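Local coordinates for protein 4-hydroxy-tetrahydrodipicolinate synthase (Methanocaldococcus jannaschii DSM 2661, PDB 2YXG) that probably catalyses the condensation of pyruvate with aspartate beta-semialdehyde to 4-hydroxy-tetrahydrodipicolinate, a step of lysine biosynthesis through the diaminopimelate pathway, at residues A[10-16]-A[260-265]; A[157-163]-A[179-185]. One frame throughout, in Å; residues are numbered along the deposited sequence.

In the fold
From the N terminus the chain runs through the first barrel strand, 4-7, into the loop that carries 10-16. Interaction 1 pairs this segment with 260-265, between helices 248-256 and 273-286, closing a loop of 243 intervening residues. Within that span, interaction 2 closes a far shorter one, in which strand 157-162 passes through helix 168-177 to its parallel neighbour 180-183. The two contacts do not touch; the centres of interactions 1 and 2 are about 28 Å apart, on opposite sides of the chain's centre. Interaction 2 joins two adjacent strands of the barrel wall, whereas interaction 1 ties the loop after its first strand to the C-terminal helical region.

Interaction 1 (A[10-16]-A[260-265]); sequences ITPFKNK and PAGELR
Residues 10-16 run extended from Ile10 to Lys14, then turn through Asn15 and Lys16, both with positive phi, which link strands 13-14 and 17-18 of a short antiparallel hairpin. The irregular segment 260-265 lies alongside, with Pro12 beside Ala261 (CA-CA 4.0 Å) and Phe13 beside Gly262 (5.1 Å). Ile10, chi1 p, directs CD1 to Ala261 CB at 3.6 Å and also touches Thr44, a predicted pyruvate-binding residue. Thr11 turns away and hydrogen-bonds through OG1 to Gly45 O. Pro12 CB packs on Pro260 CB at 4.2 Å, while Pro12 CA makes a CA-H...O contact of 3.1 Å with Ala261 O. Ala261 O also accepts the backbone hydrogen bond from Phe13 N, at 2.9 Å. Phe13 O faces Gly262, where phi is +64° and a CB would collide with this oxygen; a water sits 2.7 Å from Phe13 O in a weak bond and 3.1 Å from Glu263 N. The Phe13 ring, chi1 m, presents its edge to Glu263 O (3.1 Å from CD2) and one face to the extended Arg265 side chain. The guanidinium stacks flat at 1°, with centres 4.2 Å apart, as an off-centre cation-pi pair. Lys14 folds back so that NZ donates to Phe13 O at 3.0 Å and forms a salt bridge with Asp19. Lys16 O receives a weak hydrogen bond of 3.3 Å from Arg265 NH2. Because Arg265 also pairs with Glu54, a carboxylate balances its charge while one face of its guanidinium stacks on the Phe13 ring, joining the hairpin to the loop between helices 248-256 and 273-286.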
ATOM      1  N   ILE A  10       8.242 -17.793 -23.042  1.00 19.87           N
ATOM      2  CA  ILE A  10       6.847 -17.961 -23.281  1.00 20.74           C
ATOM      3  C   ILE A  10       6.558 -19.371 -23.757  1.00 21.04           C
ATOM      4  O   ILE A  10       7.447 -20.092 -24.239  1.00 21.78           O
ATOM      5  CB  ILE A  10       6.318 -16.954 -24.308  1.00 20.98           C
ATOM      6  CG1 ILE A  10       6.968 -17.223 -25.694  1.00 21.77           C
ATOM      7  CG2 ILE A  10       6.548 -15.537 -23.771  1.00 19.53           C
ATOM      8  CD1 ILE A  10       6.048 -16.980 -26.867  1.00 21.76           C
ATOM      9  N   THR A  11       5.302 -19.767 -23.596  1.00 21.41           N
ATOM     10  CA  THR A  11       4.790 -20.971 -24.256  1.00 22.21           C
ATOM     11  C   THR A  11       3.998 -20.492 -25.509  1.00 22.11           C
ATOM     12  O   THR A  11       2.912 -19.965 -25.386  1.00 21.78           O
ATOM     13  CB  THR A  11       3.892 -21.822 -23.276  1.00 21.54           C
ATOM     14  OG1 THR A  11       4.621 -22.143 -22.082  1.00 21.21           O
ATOM     15  CG2 THR A  11       3.422 -23.131 -23.920  1.00 22.54           C
ATOM     16  N   PRO A  12       4.537 -20.698 -26.711  1.00 23.29           N
ATOM     17  CA  PRO A  12       3.792 -20.276 -27.917  1.00 23.78           C
ATOM     18  C   PRO A  12       2.698 -21.288 -28.246  1.00 25.14           C
ATOM     19  O   PRO A  12       2.885 -22.480 -28.014  1.00 25.40           O
ATOM     20  CB  PRO A  12       4.863 -20.253 -29.012  1.00 24.12           C
ATOM     21  CG  PRO A  12       6.032 -21.042 -28.474  1.00 23.51           C
ATOM     22  CD  PRO A  12       5.815 -21.362 -27.036  1.00 23.47           C
ATOM     23  N   PHE A  13       1.550 -20.796 -28.723  1.00 25.60           N
ATOM     24  CA  PHE A  13       0.417 -21.594 -29.105  1.00 27.26           C
ATOM     25  C   PHE A  13       0.136 -21.442 -30.637  1.00 29.40           C
ATOM     26  O   PHE A  13       0.311 -20.353 -31.222  1.00 28.32           O
ATOM     27  CB  PHE A  13      -0.847 -21.196 -28.293  1.00 26.84           C
ATOM     28  CG  PHE A  13      -0.694 -21.284 -26.767  1.00 27.30           C
ATOM     29  CD1 PHE A  13      -0.301 -22.489 -26.137  1.00 23.52           C
ATOM     30  CD2 PHE A  13      -0.973 -20.146 -25.951  1.00 26.57           C
ATOM     31  CE1 PHE A  13      -0.157 -22.566 -24.725  1.00 23.38           C
ATOM     32  CE2 PHE A  13      -0.834 -20.195 -24.524  1.00 26.04           C
ATOM     33  CZ  PHE A  13      -0.408 -21.405 -23.898  1.00 24.09           C
ATOM     34  N   LYS A  14      -0.261 -22.543 -31.278  1.00 30.97           N
ATOM     35  CA  LYS A  14      -0.757 -22.539 -32.659  1.00 33.87           C
ATOM     36  C   LYS A  14      -1.983 -23.423 -32.676  1.00 34.33           C
ATOM     37  O   LYS A  14      -1.947 -24.580 -32.249  1.00 33.78           O
ATOM     38  CB  LYS A  14       0.276 -23.072 -33.679  1.00 34.77           C
ATOM     39  CG  LYS A  14       1.011 -21.988 -34.512  1.00 39.63           C
ATOM     40  CD  LYS A  14       1.190 -20.676 -33.618  1.00 45.33           C
ATOM     41  CE  LYS A  14       2.659 -20.116 -33.462  1.00 44.85           C
ATOM     42  NZ  LYS A  14       3.104 -19.809 -32.029  1.00 36.32           N
ATOM     43  N   ASN A  15      -3.083 -22.858 -33.154  1.00 36.45           N
ATOM     44  CA  ASN A  15      -4.359 -23.568 -33.208  1.00 38.01           C
ATOM     45  C   ASN A  15      -4.811 -24.205 -31.888  1.00 38.90           C
ATOM     46  O   ASN A  15      -5.215 -25.388 -31.842  1.00 39.22           O
ATOM     47  CB  ASN A  15      -4.343 -24.574 -34.344  1.00 38.79           C
ATOM     48  CG  ASN A  15      -4.223 -23.889 -35.699  1.00 41.95           C
ATOM     49  OD1 ASN A  15      -3.307 -24.178 -36.467  1.00 43.45           O
ATOM     50  ND2 ASN A  15      -5.144 -22.944 -35.980  1.00 43.64           N
ATOM     51  N   LYS A  16      -4.750 -23.398 -30.824  1.00 38.65           N
ATOM     52  CA  LYS A  16      -5.252 -23.784 -29.514  1.00 39.54           C
ATOM     53  C   LYS A  16      -4.324 -24.848 -28.869  1.00 38.52           C
ATOM     54  O   LYS A  16      -4.654 -25.428 -27.833  1.00 39.00           O
ATOM     55  CB  LYS A  16      -6.750 -24.256 -29.601  1.00 40.60           C
ATOM     56  CG  LYS A  16      -7.899 -23.150 -29.682  1.00 43.64           C
ATOM     57  CD  LYS A  16      -7.632 -21.946 -30.637  1.00 48.20           C
ATOM     58  CE  LYS A  16      -7.775 -22.321 -32.162  1.00 52.65           C
ATOM     59  NZ  LYS A  16      -7.314 -21.260 -33.182  1.00 49.97           N
ATOM     60  N   PRO A 260       7.682 -16.988 -33.072  1.00 25.53           N
ATOM     61  CA  PRO A 260       6.565 -17.785 -32.550  1.00 24.99           C
ATOM     62  C   PRO A 260       6.094 -17.277 -31.194  1.00 25.04           C
ATOM     63  O   PRO A 260       6.918 -17.038 -30.317  1.00 25.99           O
ATOM     64  CB  PRO A 260       7.156 -19.208 -32.422  1.00 24.33           C
ATOM     65  CG  PRO A 260       8.382 -19.209 -33.294  1.00 23.98           C
ATOM     66  CD  PRO A 260       8.908 -17.799 -33.262  1.00 24.44           C
ATOM     67  N   ALA A 261       4.780 -17.085 -31.061  1.00 24.74           N
ATOM     68  CA  ALA A 261       4.093 -16.756 -29.806  1.00 23.06           C
ATOM     69  C   ALA A 261       2.608 -17.167 -29.898  1.00 22.79           C
ATOM     70  O   ALA A 261       2.115 -17.965 -29.103  1.00 24.17           O
ATOM     71  CB  ALA A 261       4.253 -15.237 -29.470  1.00 22.35           C
ATOM     72  N   GLY A 262       1.904 -16.651 -30.896  1.00 22.57           N
ATOM     73  CA  GLY A 262       0.458 -16.801 -30.986  1.00 22.83           C
ATOM     74  C   GLY A 262      -0.370 -16.146 -29.856  1.00 23.92           C
ATOM     75  O   GLY A 262       0.002 -15.102 -29.283  1.00 22.11           O
ATOM     76  N   GLU A 263      -1.510 -16.768 -29.556  1.00 25.05           N
ATOM     77  CA  GLU A 263      -2.533 -16.145 -28.730  1.00 27.50           C
ATOM     78  C   GLU A 263      -2.229 -16.329 -27.244  1.00 26.38           C
ATOM     79  O   GLU A 263      -1.466 -17.240 -26.851  1.00 25.40           O
ATOM     80  CB  GLU A 263      -3.908 -16.770 -29.003  1.00 28.50           C
ATOM     81  CG  GLU A 263      -4.297 -16.964 -30.511  1.00 38.81           C
ATOM     82  CD  GLU A 263      -4.329 -15.672 -31.369  1.00 48.40           C
ATOM     83  OE1 GLU A 263      -4.810 -14.612 -30.857  1.00 49.25           O
ATOM     84  OE2 GLU A 263      -3.891 -15.748 -32.573  1.00 51.60           O
ATOM     85  N   LEU A 264      -2.876 -15.499 -26.426  1.00 24.70           N
ATOM     86  CA  LEU A 264      -2.899 -15.682 -25.001  1.00 22.96           C
ATOM     87  C   LEU A 264      -4.129 -16.466 -24.611  1.00 22.93           C
ATOM     88  O   LEU A 264      -5.164 -16.429 -25.292  1.00 22.78           O
ATOM     89  CB  LEU A 264      -2.865 -14.317 -24.296  1.00 23.87           C
ATOM     90  CG  LEU A 264      -1.574 -13.528 -24.591  1.00 23.05           C
ATOM     91  CD1 LEU A 264      -1.884 -12.033 -24.921  1.00 23.21           C
ATOM     92  CD2 LEU A 264      -0.554 -13.695 -23.490  1.00 21.58           C
ATOM     93  N   ARG A 265      -4.017 -17.217 -23.523  1.00 21.42           N
ATOM     94  CA  ARG A 265      -5.130 -18.001 -23.025  1.00 20.07           C
ATOM     95  C   ARG A 265      -5.901 -17.248 -21.960  1.00 19.60           C
ATOM     96  O   ARG A 265      -5.301 -16.645 -21.064  1.00 18.42           O
ATOM     97  CB  ARG A 265      -4.606 -19.313 -22.447  1.00 21.12           C
ATOM     98  CG  ARG A 265      -4.417 -20.398 -23.533  1.00 21.31           C
ATOM     99  CD  ARG A 265      -4.124 -21.764 -22.915  1.00 21.38           C
ATOM    100  NE  ARG A 265      -3.878 -22.739 -23.975  1.00 26.49           N
ATOM    101  CZ  ARG A 265      -3.476 -23.989 -23.781  1.00 27.73           C
ATOM    102  NH1 ARG A 265      -3.206 -24.431 -22.543  1.00 24.21           N
ATOM    103  NH2 ARG A 265      -3.321 -24.772 -24.846  1.00 28.14           N
TER
HETATM  104  O   HOH W   1      -2.155 -19.203 -31.297  1.00 26.87           O

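Interaction 2 (A[157-163]-A[179-185]); sequences ISAVKEA and ITVLSGN
Val160, chi1 t, lays CG2 on Ile179 CD1 at 3.5 Å, and both side chains also meet Val147 of helix 144-153. The pair lies near the start of the parallel strands 157-162 and 180-183, whose axes approach to 4.6 Å and cross at -27°. The register sets Ala159 beside Thr180, Val160 beside Val181, Lys161 beside Leu182 and Glu162 beside Ser183, with CA-CA distances of 4.5 to 5.3 Å. Hydrogen bonds alternate in the usual parallel ladder: Thr180 N to Ser158 O (3.1 Å), Val160 N to Thr180 O (2.9 Å), Leu182 N to Val160 O (2.7 Å), Glu162 N to Leu182 O (2.8 Å) and Gly184 N to Glu162 O (2.9 Å). Past the strand ends, Asn185 ND2 donates to Ala163 O at 2.9 Å, and a water spans Glu162 O (2.9 Å) and Asn185 ND2 (3.1 Å). Because Gly184 has no CB, which would clash with Ala163 N, its CA can come within 4.1 Å of Ala163 CA. Ala159, Thr180, Lys161 and Leu182 share one face, with Ala159 CB 4.2 Å from Leu182 CD1. Val160 and Val181 point the other way, where Val181 packs on helix 168-177. Glu162 OE2 accepts a hydrogen bond from Asn133 ND2. Lys161 is all trans, its CG 3.6 Å from Gly184 CA, and reaches Tyr132, in a cation-pi contact, and Ile201 of the predicted pyruvate site. This is a beta-alpha-beta unit of the TIM barrel, in which strand 157-162 carries Lys161, the predicted Schiff-base lysine, as in the class I aldolases.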
ATOM      1  N   ILE A 157      18.645 -25.720  -1.549  1.00 25.27           N
ATOM      2  CA  ILE A 157      18.048 -24.395  -1.634  1.00 23.97           C
ATOM      3  C   ILE A 157      19.149 -23.405  -2.052  1.00 24.70           C
ATOM      4  O   ILE A 157      19.972 -22.946  -1.246  1.00 24.06           O
ATOM      5  CB  ILE A 157      17.383 -23.961  -0.336  1.00 23.11           C
ATOM      6  CG1 ILE A 157      16.272 -24.946   0.004  1.00 23.72           C
ATOM      7  CG2 ILE A 157      16.807 -22.485  -0.464  1.00 21.53           C
ATOM      8  CD1 ILE A 157      14.957 -24.602  -0.623  1.00 20.64           C
ATOM      9  N   SER A 158      19.116 -23.062  -3.326  1.00 25.04           N
ATOM     10  CA  SER A 158      20.304 -22.528  -3.957  1.00 26.18           C
ATOM     11  C   SER A 158      20.207 -21.039  -4.309  1.00 25.70           C
ATOM     12  O   SER A 158      21.163 -20.291  -4.072  1.00 26.65           O
ATOM     13  CB  SER A 158      20.663 -23.360  -5.167  1.00 25.63           C
ATOM     14  OG  SER A 158      21.596 -22.623  -5.939  1.00 32.05           O
ATOM     15  N   ALA A 159      19.053 -20.600  -4.823  1.00 24.75           N
ATOM     16  CA  ALA A 159      18.889 -19.214  -5.197  1.00 23.43           C
ATOM     17  C   ALA A 159      17.509 -18.686  -4.829  1.00 23.88           C
ATOM     18  O   ALA A 159      16.586 -19.473  -4.479  1.00 22.65           O
ATOM     19  CB  ALA A 159      19.188 -19.041  -6.683  1.00 23.97           C
ATOM     20  N   VAL A 160      17.403 -17.354  -4.824  1.00 22.96           N
ATOM     21  CA  VAL A 160      16.108 -16.656  -4.909  1.00 22.63           C
ATOM     22  C   VAL A 160      16.003 -15.735  -6.176  1.00 21.23           C
ATOM     23  O   VAL A 160      16.856 -14.862  -6.399  1.00 19.61           O
ATOM     24  CB  VAL A 160      15.905 -15.764  -3.647  1.00 23.32           C
ATOM     25  CG1 VAL A 160      14.406 -15.470  -3.399  1.00 21.40           C
ATOM     26  CG2 VAL A 160      16.528 -16.427  -2.450  1.00 25.49           C
ATOM     27  N   LYS A 161      14.947 -15.928  -6.963  1.00 20.20           N
ATOM     28  CA  LYS A 161      14.478 -14.913  -7.922  1.00 19.42           C
ATOM     29  C   LYS A 161      13.669 -13.895  -7.129  1.00 20.27           C
ATOM     30  O   LYS A 161      12.539 -14.192  -6.656  1.00 18.16           O
ATOM     31  CB  LYS A 161      13.629 -15.550  -9.023  1.00 20.19           C
ATOM     32  CG  LYS A 161      12.921 -14.560  -9.992  1.00 20.00           C
ATOM     33  CD  LYS A 161      11.956 -15.320 -10.994  1.00 18.10           C
ATOM     34  CE  LYS A 161      11.428 -14.346 -12.077  1.00 19.68           C
ATOM     35  NZ  LYS A 161      10.289 -14.878 -12.897  1.00 17.10           N
ATOM     36  N   GLU A 162      14.293 -12.725  -6.907  1.00 21.13           N
ATOM     37  CA  GLU A 162      13.684 -11.688  -6.048  1.00 20.78           C
ATOM     38  C   GLU A 162      12.934 -10.662  -6.847  1.00 20.44           C
ATOM     39  O   GLU A 162      13.573  -9.833  -7.506  1.00 20.28           O
ATOM     40  CB  GLU A 162      14.740 -11.036  -5.122  1.00 22.33           C
ATOM     41  CG  GLU A 162      14.153 -10.094  -4.012  1.00 23.01           C
ATOM     42  CD  GLU A 162      12.980 -10.724  -3.208  1.00 26.43           C
ATOM     43  OE1 GLU A 162      13.279 -11.289  -2.132  1.00 27.16           O
ATOM     44  OE2 GLU A 162      11.792 -10.657  -3.641  1.00 25.00           O
ATOM     45  N   ALA A 163      11.596 -10.741  -6.865  1.00 19.35           N
ATOM     46  CA  ALA A 163      10.784  -9.682  -7.556  1.00 20.91           C
ATOM     47  C   ALA A 163      10.181  -8.588  -6.666  1.00 21.34           C
ATOM     48  O   ALA A 163       9.412  -7.763  -7.164  1.00 23.89           O
ATOM     49  CB  ALA A 163       9.643 -10.284  -8.419  1.00 19.58           C
ATOM     50  N   ILE A 179      22.427 -17.420  -0.069  1.00 34.44           N
ATOM     51  CA  ILE A 179      21.875 -17.961  -1.285  1.00 30.65           C
ATOM     52  C   ILE A 179      22.312 -16.969  -2.337  1.00 28.23           C
ATOM     53  O   ILE A 179      22.579 -15.815  -2.027  1.00 25.74           O
ATOM     54  CB  ILE A 179      20.309 -18.044  -1.274  1.00 31.06           C
ATOM     55  CG1 ILE A 179      19.705 -16.941  -0.425  1.00 29.43           C
ATOM     56  CG2 ILE A 179      19.827 -19.364  -0.737  1.00 32.44           C
ATOM     57  CD1 ILE A 179      19.598 -15.643  -1.079  1.00 33.41           C
ATOM     58  N   THR A 180      22.343 -17.423  -3.585  1.00 26.54           N
ATOM     59  CA  THR A 180      22.464 -16.536  -4.725  1.00 24.79           C
ATOM     60  C   THR A 180      21.186 -15.723  -4.937  1.00 24.10           C
ATOM     61  O   THR A 180      20.050 -16.264  -4.898  1.00 24.04           O
ATOM     62  CB  THR A 180      22.754 -17.358  -5.940  1.00 25.08           C
ATOM     63  OG1 THR A 180      23.918 -18.131  -5.671  1.00 24.41           O
ATOM     64  CG2 THR A 180      22.981 -16.492  -7.164  1.00 23.09           C
ATOM     65  N   VAL A 181      21.346 -14.416  -5.106  1.00 22.61           N
ATOM     66  CA  VAL A 181      20.189 -13.609  -5.505  1.00 20.36           C
ATOM     67  C   VAL A 181      20.138 -13.449  -7.018  1.00 20.08           C
ATOM     68  O   VAL A 181      21.119 -13.017  -7.596  1.00 19.38           O
ATOM     69  CB  VAL A 181      20.149 -12.214  -4.791  1.00 21.31           C
ATOM     70  CG1 VAL A 181      18.995 -11.352  -5.353  1.00 18.41           C
ATOM     71  CG2 VAL A 181      20.063 -12.381  -3.244  1.00 19.03           C
ATOM     72  N   LEU A 182      19.013 -13.826  -7.642  1.00 18.09           N
ATOM     73  CA  LEU A 182      18.708 -13.454  -9.043  1.00 18.88           C
ATOM     74  C   LEU A 182      17.621 -12.355  -9.093  1.00 18.88           C
ATOM     75  O   LEU A 182      16.650 -12.369  -8.322  1.00 18.44           O
ATOM     76  CB  LEU A 182      18.252 -14.655  -9.895  1.00 17.67           C
ATOM     77  CG  LEU A 182      19.230 -15.857  -9.859  1.00 21.51           C
ATOM     78  CD1 LEU A 182      18.611 -17.164 -10.391  1.00 20.37           C
ATOM     79  CD2 LEU A 182      20.575 -15.529 -10.559  1.00 20.28           C
ATOM     80  N   SER A 183      17.797 -11.400  -9.991  1.00 19.12           N
ATOM     81  CA  SER A 183      16.764 -10.409 -10.188  1.00 19.15           C
ATOM     82  C   SER A 183      15.501 -10.994 -10.776  1.00 19.35           C
ATOM     83  O   SER A 183      15.515 -11.749 -11.781  1.00 18.80           O
ATOM     84  CB  SER A 183      17.268  -9.274 -11.070  1.00 18.68           C
ATOM     85  OG  SER A 183      16.200  -8.352 -11.284  1.00 20.66           O
ATOM     86  N   GLY A 184      14.387 -10.636 -10.149  1.00 20.84           N
ATOM     87  CA  GLY A 184      13.086 -10.992 -10.695  1.00 20.51           C
ATOM     88  C   GLY A 184      12.447  -9.877 -11.469  1.00 21.05           C
ATOM     89  O   GLY A 184      11.298 -10.046 -11.942  1.00 23.27           O
ATOM     90  N   ASN A 185      13.167  -8.765 -11.640  1.00 20.86           N
ATOM     91  CA  ASN A 185      12.667  -7.560 -12.360  1.00 21.05           C
ATOM     92  C   ASN A 185      13.704  -7.076 -13.331  1.00 20.59           C
ATOM     93  O   ASN A 185      14.779  -6.590 -12.914  1.00 19.39           O
ATOM     94  CB  ASN A 185      12.343  -6.387 -11.413  1.00 22.02           C
ATOM     95  CG  ASN A 185      11.010  -6.566 -10.677  1.00 27.82           C
ATOM     96  OD1 ASN A 185       9.925  -6.587 -11.314  1.00 32.88           O
ATOM     97  ND2 ASN A 185      11.077  -6.728  -9.346  1.00 27.47           N
TER
HETATM   98  O   HOH W   2      13.337  -6.989  -7.282  1.00 20.50           O